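PDB 1Y9Z: alkaline serine protease, which probably hydrolyses peptide bonds as a cold-adapted, subtilisin-like serine endopeptidase working at alkaline pH. Local coordinates for residues E197-P201 with Y416-N420. Numbering follows the deposited sequence.
Sequences EISGP and YGMIN. With NA (sodium ion), chain F.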
ATOM      1  N   GLU A 197       9.012   8.261  11.875  1.00 10.69           N
ATOM      2  CA  GLU A 197      10.424   7.933  11.747  1.00 10.85           C
ATOM      3  C   GLU A 197      10.943   7.621  10.349  1.00 10.41           C
ATOM      4  O   GLU A 197      12.081   7.955  10.012  1.00 10.58           O
ATOM      5  CB  GLU A 197      10.685   6.742  12.669  1.00 13.01           C
ATOM      6  CG  GLU A 197      12.105   6.531  13.124  1.00 14.38           C
ATOM      7  CD  GLU A 197      12.168   5.507  14.239  1.00 14.70           C
ATOM      8  OE1 GLU A 197      11.314   5.579  15.151  1.00 15.45           O
ATOM      9  OE2 GLU A 197      13.059   4.639  14.215  1.00 16.51           O
ATOM     10  N   ILE A 198      10.119   6.977   9.538  1.00  9.94           N
ATOM     11  CA  ILE A 198      10.550   6.597   8.204  1.00  9.97           C
ATOM     12  C   ILE A 198       9.327   6.470   7.305  1.00 10.19           C
ATOM     13  O   ILE A 198       8.208   6.317   7.797  1.00 10.20           O
ATOM     14  CB  ILE A 198      11.334   5.261   8.289  1.00 11.19           C
ATOM     15  CG1 ILE A 198      12.167   5.046   7.030  1.00 11.31           C
ATOM     16  CG2 ILE A 198      10.374   4.100   8.512  1.00 11.71           C
ATOM     17  CD1 ILE A 198      13.219   3.960   7.190  1.00 13.47           C
ATOM     18  N   SER A 199       9.539   6.545   5.995  1.00  9.82           N
ATOM     19  CA  SER A 199       8.449   6.462   5.034  1.00 10.05           C
ATOM     20  C   SER A 199       8.517   5.239   4.137  1.00  9.79           C
ATOM     21  O   SER A 199       9.583   4.655   3.924  1.00 10.66           O
ATOM     22  CB  SER A 199       8.429   7.704   4.143  1.00 10.17           C
ATOM     23  OG  SER A 199       8.234   8.884   4.901  1.00 11.48           O
ATOM     24  N   GLY A 200       7.357   4.869   3.610  1.00  9.66           N
ATOM     25  CA  GLY A 200       7.271   3.739   2.707  1.00 10.28           C
ATOM     26  C   GLY A 200       6.155   3.975   1.710  1.00 10.26           C
ATOM     27  O   GLY A 200       5.331   4.872   1.899  1.00 10.26           O
ATOM     28  N   PRO A 201       6.114   3.201   0.617  1.00 10.14           N
ATOM     29  CA  PRO A 201       5.074   3.341  -0.408  1.00 10.62           C
ATOM     30  C   PRO A 201       3.696   3.135   0.229  1.00  9.43           C
ATOM     31  O   PRO A 201       3.448   2.093   0.841  1.00  9.39           O
ATOM     32  CB  PRO A 201       5.426   2.233  -1.398  1.00 10.16           C
ATOM     33  CG  PRO A 201       6.931   2.147  -1.282  1.00 11.43           C
ATOM     34  CD  PRO A 201       7.139   2.225   0.208  1.00 10.96           C
ATOM     35  N   TYR A 416      12.754  10.329   8.546  1.00 11.15           N
ATOM     36  CA  TYR A 416      14.081  10.433   7.949  1.00 11.38           C
ATOM     37  C   TYR A 416      14.033  10.263   6.434  1.00 12.71           C
ATOM     38  O   TYR A 416      15.028  10.494   5.746  1.00 13.79           O
ATOM     39  CB  TYR A 416      15.025   9.403   8.571  1.00 11.82           C
ATOM     40  CG  TYR A 416      15.415   9.752   9.988  1.00 12.64           C
ATOM     41  CD1 TYR A 416      16.175  10.892  10.260  1.00 14.34           C
ATOM     42  CD2 TYR A 416      15.001   8.966  11.061  1.00 13.24           C
ATOM     43  CE1 TYR A 416      16.510  11.239  11.565  1.00 14.46           C
ATOM     44  CE2 TYR A 416      15.330   9.306  12.372  1.00 13.74           C
ATOM     45  CZ  TYR A 416      16.084  10.443  12.615  1.00 14.85           C
ATOM     46  OH  TYR A 416      16.392  10.788  13.912  1.00 17.60           O
ATOM     47  N   GLY A 417      12.877   9.864   5.914  1.00 11.73           N
ATOM     48  CA  GLY A 417      12.748   9.704   4.477  1.00 11.76           C
ATOM     49  C   GLY A 417      12.331   8.323   4.019  1.00 11.58           C
ATOM     50  O   GLY A 417      11.830   7.515   4.800  1.00 11.96           O
ATOM     51  N   MET A 418      12.551   8.055   2.736  1.00 11.99           N
ATOM     52  CA  MET A 418      12.192   6.776   2.140  1.00 12.56           C
ATOM     53  C   MET A 418      13.178   5.679   2.516  1.00 12.08           C
ATOM     54  O   MET A 418      14.389   5.845   2.368  1.00 12.61           O
ATOM     55  CB  MET A 418      12.139   6.911   0.617  1.00 13.47           C
ATOM     56  CG  MET A 418      11.590   5.685  -0.085  1.00 15.27           C
ATOM     57  SD  MET A 418       9.845   5.441   0.283  1.00 18.23           S
ATOM     58  CE  MET A 418       9.187   5.155  -1.358  1.00 18.49           C
ATOM     59  N   ILE A 419      12.657   4.557   3.002  1.00 12.15           N
ATOM     60  CA  ILE A 419      13.505   3.438   3.386  1.00 12.79           C
ATOM     61  C   ILE A 419      14.315   2.985   2.168  1.00 12.71           C
ATOM     62  O   ILE A 419      13.817   2.990   1.042  1.00 12.99           O
ATOM     63  CB  ILE A 419      12.656   2.270   3.947  1.00 12.44           C
ATOM     64  CG1 ILE A 419      13.571   1.192   4.529  1.00 13.93           C
ATOM     65  CG2 ILE A 419      11.741   1.714   2.859  1.00 13.79           C
ATOM     66  CD1 ILE A 419      12.853   0.193   5.410  1.00 14.85           C
ATOM     67  N   ASN A 420      15.568   2.610   2.406  1.00 12.21           N
ATOM     68  CA  ASN A 420      16.473   2.187   1.339  1.00 13.50           C
ATOM     69  C   ASN A 420      17.169   0.892   1.746  1.00 13.21           C
ATOM     70  O   ASN A 420      18.137   0.913   2.506  1.00 13.05           O
ATOM     71  CB  ASN A 420      17.516   3.282   1.092  1.00 14.54           C
ATOM     72  CG  ASN A 420      18.358   3.025  -0.140  1.00 15.30           C
ATOM     73  OD1 ASN A 420      18.789   1.902  -0.387  1.00 16.45           O
ATOM     74  ND2 ASN A 420      18.606   4.075  -0.916  1.00 16.79           N
TER
HETATM   75 NA    NA F 608       8.725   6.273  15.808  1.00 17.15          NA
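Three backbone hydrogen bonds tie the loop residues 416-419 to the edge of strand 196-201. Y416 N donates to E197 O at 2.9 Å. S199 N donates to G417 O at 2.8 Å, and I419 N returns a bond to S199 O at 3.2 Å. The last two bracket M418, so S199 and M418 form a single parallel-type bridge, their CA atoms 4.7 Å apart. Residues 197-201 and 416-419 run in roughly the same direction, 40° apart. G417 has phi/psi of 122/-163, where a CB would collide with the carbonyl O of Y416.

In the subtilisin-like alpha/beta domain, strand 196-201 pairs in parallel with strand 174-180 along its other edge. The 416-420 segment therefore continues the main sheet by one short bridge, just ahead of helix 421-430. N420 is the N-cap of that helix, its OD1 accepting from A423 N.

There are two apolar contacts. I198 CD1 meets I419 CB at 3.7 Å, and both side chains pack on V375 of helix 368-385 and L398 of helix 391-401. M418 turns its end back, placing CE 3.8 Å from P201 CG. Its SD also approaches the backbone, 3.7 Å from S199 O, in van der Waals contact.

Polar side chains reach other partners. S199 OG is hydrogen-bonded to T414 O. E197 OE1 binds sodium at 2.8 Å, with V174 O and Q195 O, while OE2 forms a salt bridge with R395.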